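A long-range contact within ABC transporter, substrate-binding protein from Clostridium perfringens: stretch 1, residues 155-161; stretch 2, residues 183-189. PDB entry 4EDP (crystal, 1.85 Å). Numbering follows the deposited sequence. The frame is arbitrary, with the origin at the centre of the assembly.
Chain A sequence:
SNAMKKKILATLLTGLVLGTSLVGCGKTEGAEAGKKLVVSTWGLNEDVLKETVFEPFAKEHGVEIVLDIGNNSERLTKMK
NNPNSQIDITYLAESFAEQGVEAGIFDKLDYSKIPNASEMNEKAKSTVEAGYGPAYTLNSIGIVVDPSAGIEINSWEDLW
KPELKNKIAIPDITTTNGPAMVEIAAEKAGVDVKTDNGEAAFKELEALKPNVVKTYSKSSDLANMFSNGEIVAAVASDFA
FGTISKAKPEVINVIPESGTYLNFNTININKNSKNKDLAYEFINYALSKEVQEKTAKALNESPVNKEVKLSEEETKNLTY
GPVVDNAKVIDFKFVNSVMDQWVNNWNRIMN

Stretch 1 155-161: SWEDLWK
Stretch 2 183-189: EIAAEKA

Aromatic side chains often anchor a short turn to a helix distant in sequence, and the substrate-binding protein of this ABC transporter offers a compact example. Residues 183-189 are helical throughout, with phi near -60° and psi between -25° and -45°, continuing a helix that begins earlier in the chain. Against it lies 155-161, whose residues 157-160 form a 3-10 segment, with phi from -62° to -84° and psi from -27° to -5°. Ser155, extended at -114/167, and Asp158 tie the turn together: Ser155 N donates to Asp158 OD2 (3.2 Å), and Asp158 N lies 3.2 Å from Ser155 OG, with chi1 p on Ser155 and m on Asp158 bringing these groups within reach.

The register is set by CA of Trp156 at 6.8 Å from CA of Ile184 and CA of Glu157 at 6.0 Å from CA of Lys188, so the two chains advance in the same sense, one turn of helix matching a single step of the turn. Together they bury 431 Å², without a direct hydrogen bond between them.

The direct contacts are van der Waals, CH-pi and cation-pi, and the side-chain rotamers place the groups that make them. Ile184 points toward the turn with chi1 m and chi2 t, which sets CD1 over a face of Trp156, 3.6 Å from the six-membered ring centroid and only 8° off the normal. Its CG2 meets Trp156 CB at 3.7 Å and approaches the edge of the second indole, 4.2 Å from Trp160 CH2. Trp156 (chi1 -67°, chi2 118°) and Trp160 (chi1 -81°, chi2 -104°) share the m well for chi1 but have opposite signs of chi2. Trp160 also reaches the small Ala185, where CZ2 and CB are 4.2 Å apart.

Lys188 adopts t, p, t, p. This bent path carries its CD to 3.6 Å from Glu157 CG and lays its CE over a face of Trp160, 3.8 Å from the five-membered ring centroid. NZ follows at 4.4 Å from the same centroid, 18° off the normal: a cation-pi contact in which the ammonium meets the electron-rich face while the aliphatic chain supplies CH-pi packing. NZ is also hydrogen-bonded elsewhere in the structure.

Two waters bridge Glu157 to Glu187, one to its carboxylate and one to its backbone carbonyl. Glu157 is m, p with chi3 5°; Glu187 is m, t with chi3 56°. One water donates to Glu157 OE2 (2.6 Å) and Glu187 OE1 (3.0 Å); another donates to Glu157 OE2 (2.6 Å) and the backbone Glu187 O (3.2 Å). In both bridges the two ends are acceptors, so the water between them supplies both protons.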

ATOM      1  N   SER A 155      15.138 -15.512  -0.012  1.00 14.80           N
ATOM      2  CA  SER A 155      15.423 -14.105   0.290  1.00 14.35           C
ATOM      3  C   SER A 155      15.167 -13.252  -0.952  1.00 13.38           C
ATOM      4  O   SER A 155      15.025 -13.781  -2.058  1.00 13.75           O
ATOM      5  CB  SER A 155      16.895 -13.979   0.652  1.00 15.49           C
ATOM      6  OG  SER A 155      17.685 -14.281  -0.484  1.00 14.52           O
ATOM      7  N   TRP A 156      15.127 -11.932  -0.791  1.00 11.74           N
ATOM      8  CA  TRP A 156      14.956 -11.062  -1.942  1.00 11.16           C
ATOM      9  C   TRP A 156      16.144 -11.217  -2.902  1.00 12.43           C
ATOM     10  O   TRP A 156      15.974 -11.206  -4.128  1.00 11.64           O
ATOM     11  CB  TRP A 156      14.880  -9.588  -1.527  1.00 10.89           C
ATOM     12  CG  TRP A 156      13.661  -9.190  -0.729  1.00 11.09           C
ATOM     13  CD1 TRP A 156      13.646  -8.698   0.559  1.00 12.26           C
ATOM     14  CD2 TRP A 156      12.290  -9.231  -1.147  1.00 10.43           C
ATOM     15  NE1 TRP A 156      12.360  -8.444   0.953  1.00 13.11           N
ATOM     16  CE2 TRP A 156      11.509  -8.752  -0.072  1.00 10.24           C
ATOM     17  CE3 TRP A 156      11.640  -9.631  -2.321  1.00 12.03           C
ATOM     18  CZ2 TRP A 156      10.125  -8.687  -0.131  1.00 14.92           C
ATOM     19  CZ3 TRP A 156      10.270  -9.557  -2.373  1.00 11.48           C
ATOM     20  CH2 TRP A 156       9.523  -9.100  -1.297  1.00 12.35           C
ATOM     21  N   GLU A 157      17.340 -11.362  -2.334  1.00 11.96           N
ATOM     22  CA  GLU A 157      18.552 -11.486  -3.135  1.00 13.17           C
ATOM     23  C   GLU A 157      18.557 -12.716  -4.049  1.00 13.01           C
ATOM     24  O   GLU A 157      19.221 -12.703  -5.088  1.00 11.61           O
ATOM     25  CB  GLU A 157      19.796 -11.461  -2.254  1.00 14.48           C
ATOM     26  CG  GLU A 157      19.996 -10.120  -1.498  1.00 17.58           C
ATOM     27  CD  GLU A 157      19.129  -9.887  -0.256  1.00 23.51           C
ATOM     28  OE1 GLU A 157      18.355 -10.784   0.193  1.00 19.38           O
ATOM     29  OE2 GLU A 157      19.276  -8.766   0.314  1.00 23.21           O
ATOM     30  N   ASP A 158      17.829 -13.759  -3.657  1.00 12.31           N
ATOM     31  CA  ASP A 158      17.725 -14.986  -4.463  1.00 13.74           C
ATOM     32  C   ASP A 158      17.078 -14.724  -5.830  1.00 13.34           C
ATOM     33  O   ASP A 158      17.242 -15.523  -6.753  1.00 14.09           O
ATOM     34  CB  ASP A 158      16.965 -16.112  -3.731  1.00 11.05           C
ATOM     35  CG  ASP A 158      17.752 -16.743  -2.596  1.00 16.26           C
ATOM     36  OD1 ASP A 158      19.007 -16.688  -2.580  1.00 16.42           O
ATOM     37  OD2 ASP A 158      17.092 -17.345  -1.727  1.00 16.58           O
ATOM     38  N   LEU A 159      16.351 -13.615  -5.978  1.00 12.36           N
ATOM     39  CA  LEU A 159      15.731 -13.285  -7.274  1.00 12.02           C
ATOM     40  C   LEU A 159      16.788 -13.045  -8.364  1.00 11.94           C
ATOM     41  O   LEU A 159      16.486 -13.139  -9.549  1.00 12.46           O
ATOM     42  CB  LEU A 159      14.823 -12.050  -7.142  1.00 12.33           C
ATOM     43  CG  LEU A 159      13.565 -12.247  -6.274  1.00 12.47           C
ATOM     44  CD1 LEU A 159      12.865 -10.894  -6.049  1.00 13.33           C
ATOM     45  CD2 LEU A 159      12.604 -13.271  -6.889  1.00 17.36           C
ATOM     46  N   TRP A 160      18.017 -12.748  -7.949  1.00 11.32           N
ATOM     47  CA  TRP A 160      19.147 -12.534  -8.862  1.00 12.06           C
ATOM     48  C   TRP A 160      19.863 -13.804  -9.314  1.00 12.96           C
ATOM     49  O   TRP A 160      20.759 -13.733 -10.153  1.00 14.08           O
ATOM     50  CB  TRP A 160      20.178 -11.592  -8.229  1.00 11.16           C
ATOM     51  CG  TRP A 160      19.869 -10.118  -8.331  1.00 11.35           C
ATOM     52  CD1 TRP A 160      20.458  -9.238  -9.183  1.00 13.77           C
ATOM     53  CD2 TRP A 160      18.906  -9.352  -7.575  1.00  9.80           C
ATOM     54  NE1 TRP A 160      19.925  -7.986  -9.026  1.00 13.27           N
ATOM     55  CE2 TRP A 160      18.971  -8.024  -8.047  1.00 13.94           C
ATOM     56  CE3 TRP A 160      17.998  -9.657  -6.562  1.00 12.97           C
ATOM     57  CZ2 TRP A 160      18.171  -7.011  -7.542  1.00 13.26           C
ATOM     58  CZ3 TRP A 160      17.208  -8.648  -6.055  1.00 14.18           C
ATOM     59  CH2 TRP A 160      17.296  -7.340  -6.544  1.00 13.52           C
ATOM     60  N   LYS A 161      19.480 -14.960  -8.790  1.00 12.52           N
ATOM     61  CA  LYS A 161      20.125 -16.230  -9.157  1.00 14.40           C
ATOM     62  C   LYS A 161      20.076 -16.498 -10.651  1.00 13.33           C
ATOM     63  O   LYS A 161      19.045 -16.304 -11.291  1.00 14.05           O
ATOM     64  CB  LYS A 161      19.481 -17.405  -8.424  1.00 14.49           C
ATOM     65  CG  LYS A 161      19.884 -17.466  -6.958  1.00 20.53           C
ATOM     66  CD  LYS A 161      19.034 -18.401  -6.127  1.00 24.89           C
ATOM     67  CE  LYS A 161      19.034 -19.812  -6.604  1.00 27.08           C
ATOM     68  NZ  LYS A 161      18.474 -20.671  -5.498  1.00 27.49           N
ATOM     69  N   GLU A 183      13.906  -0.307  -3.477  1.00 11.14           N
ATOM     70  CA  GLU A 183      14.514  -0.464  -2.143  1.00 10.80           C
ATOM     71  C   GLU A 183      15.052  -1.876  -1.919  1.00 10.27           C
ATOM     72  O   GLU A 183      16.081  -2.065  -1.240  1.00 12.28           O
ATOM     73  CB  GLU A 183      13.599   0.044  -1.018  1.00 11.18           C
ATOM     74  CG  GLU A 183      13.352   1.555  -1.147  1.00 14.31           C
ATOM     75  CD  GLU A 183      12.984   2.275   0.134  1.00 16.81           C
ATOM     76  OE1 GLU A 183      12.992   1.654   1.216  1.00 16.79           O
ATOM     77  OE2 GLU A 183      12.761   3.521   0.063  1.00 17.14           O
ATOM     78  N   ILE A 184      14.381  -2.868  -2.496  1.00 10.02           N
ATOM     79  CA  ILE A 184      14.850  -4.242  -2.448  1.00 10.18           C
ATOM     80  C   ILE A 184      16.224  -4.332  -3.142  1.00 10.99           C
ATOM     81  O   ILE A 184      17.158  -4.942  -2.612  1.00 12.23           O
ATOM     82  CB  ILE A 184      13.821  -5.188  -3.122  1.00 10.05           C
ATOM     83  CG1 ILE A 184      12.618  -5.406  -2.191  1.00 11.52           C
ATOM     84  CG2 ILE A 184      14.503  -6.520  -3.475  1.00 13.31           C
ATOM     85  CD1 ILE A 184      11.398  -6.011  -2.882  1.00 13.38           C
ATOM     86  N   ALA A 185      16.354  -3.690  -4.299  1.00  9.79           N
ATOM     87  CA  ALA A 185      17.614  -3.648  -5.047  1.00 10.27           C
ATOM     88  C   ALA A 185      18.677  -2.906  -4.248  1.00 12.47           C
ATOM     89  O   ALA A 185      19.856  -3.302  -4.255  1.00 12.60           O
ATOM     90  CB  ALA A 185      17.386  -2.990  -6.417  1.00 10.92           C
ATOM     91  N   ALA A 186      18.269  -1.845  -3.542  1.00 11.98           N
ATOM     92  CA  ALA A 186      19.187  -1.102  -2.673  1.00 12.81           C
ATOM     93  C   ALA A 186      19.743  -2.015  -1.566  1.00 14.10           C
ATOM     94  O   ALA A 186      20.920  -1.898  -1.206  1.00 14.14           O
ATOM     95  CB  ALA A 186      18.509   0.111  -2.038  1.00 12.50           C
ATOM     96  N   GLU A 187      18.902  -2.882  -1.001  1.00 15.24           N
ATOM     97  CA  GLU A 187      19.375  -3.814   0.036  1.00 17.33           C
ATOM     98  C   GLU A 187      20.459  -4.725  -0.528  1.00 17.60           C
ATOM     99  O   GLU A 187      21.469  -4.950   0.122  1.00 18.29           O
ATOM    100  CB  GLU A 187      18.264  -4.714   0.588  1.00 19.97           C
ATOM    101  CG  GLU A 187      17.094  -4.032   1.237  1.00 21.57           C
ATOM    102  CD  GLU A 187      16.224  -5.045   2.015  1.00 26.64           C
ATOM    103  OE1 GLU A 187      16.785  -5.742   2.896  1.00 28.07           O
ATOM    104  OE2 GLU A 187      15.004  -5.141   1.741  1.00 20.56           O
ATOM    105  N   LYS A 188      20.218  -5.247  -1.724  1.00 17.27           N
ATOM    106  CA  LYS A 188      21.149  -6.116  -2.451  1.00 18.54           C
ATOM    107  C   LYS A 188      22.477  -5.373  -2.644  1.00 18.22           C
ATOM    108  O   LYS A 188      23.555  -5.920  -2.398  1.00 16.89           O
ATOM    109  CB  LYS A 188      20.522  -6.470  -3.799  1.00 19.82           C
ATOM    110  CG  LYS A 188      21.347  -7.313  -4.824  1.00 22.75           C
ATOM    111  CD  LYS A 188      21.467  -8.764  -4.454  1.00 26.19           C
ATOM    112  CE  LYS A 188      22.072  -9.575  -5.594  1.00 25.98           C
ATOM    113  NZ  LYS A 188      23.332  -9.001  -6.091  1.00 26.16           N
ATOM    114  N   ALA A 189      22.403  -4.107  -3.045  1.00 15.96           N
ATOM    115  CA  ALA A 189      23.620  -3.290  -3.236  1.00 16.80           C
ATOM    116  C   ALA A 189      24.327  -2.935  -1.919  1.00 17.16           C
ATOM    117  O   ALA A 189      25.541  -2.672  -1.887  1.00 17.76           O
ATOM    118  CB  ALA A 189      23.249  -1.996  -3.979  1.00 17.25           C
TER
HETATM  119  O   HOH W   1      18.204  -8.400   2.674  1.00 28.87           O
HETATM  120  O   HOH W   2      21.516  -7.979   1.248  1.00 32.53           O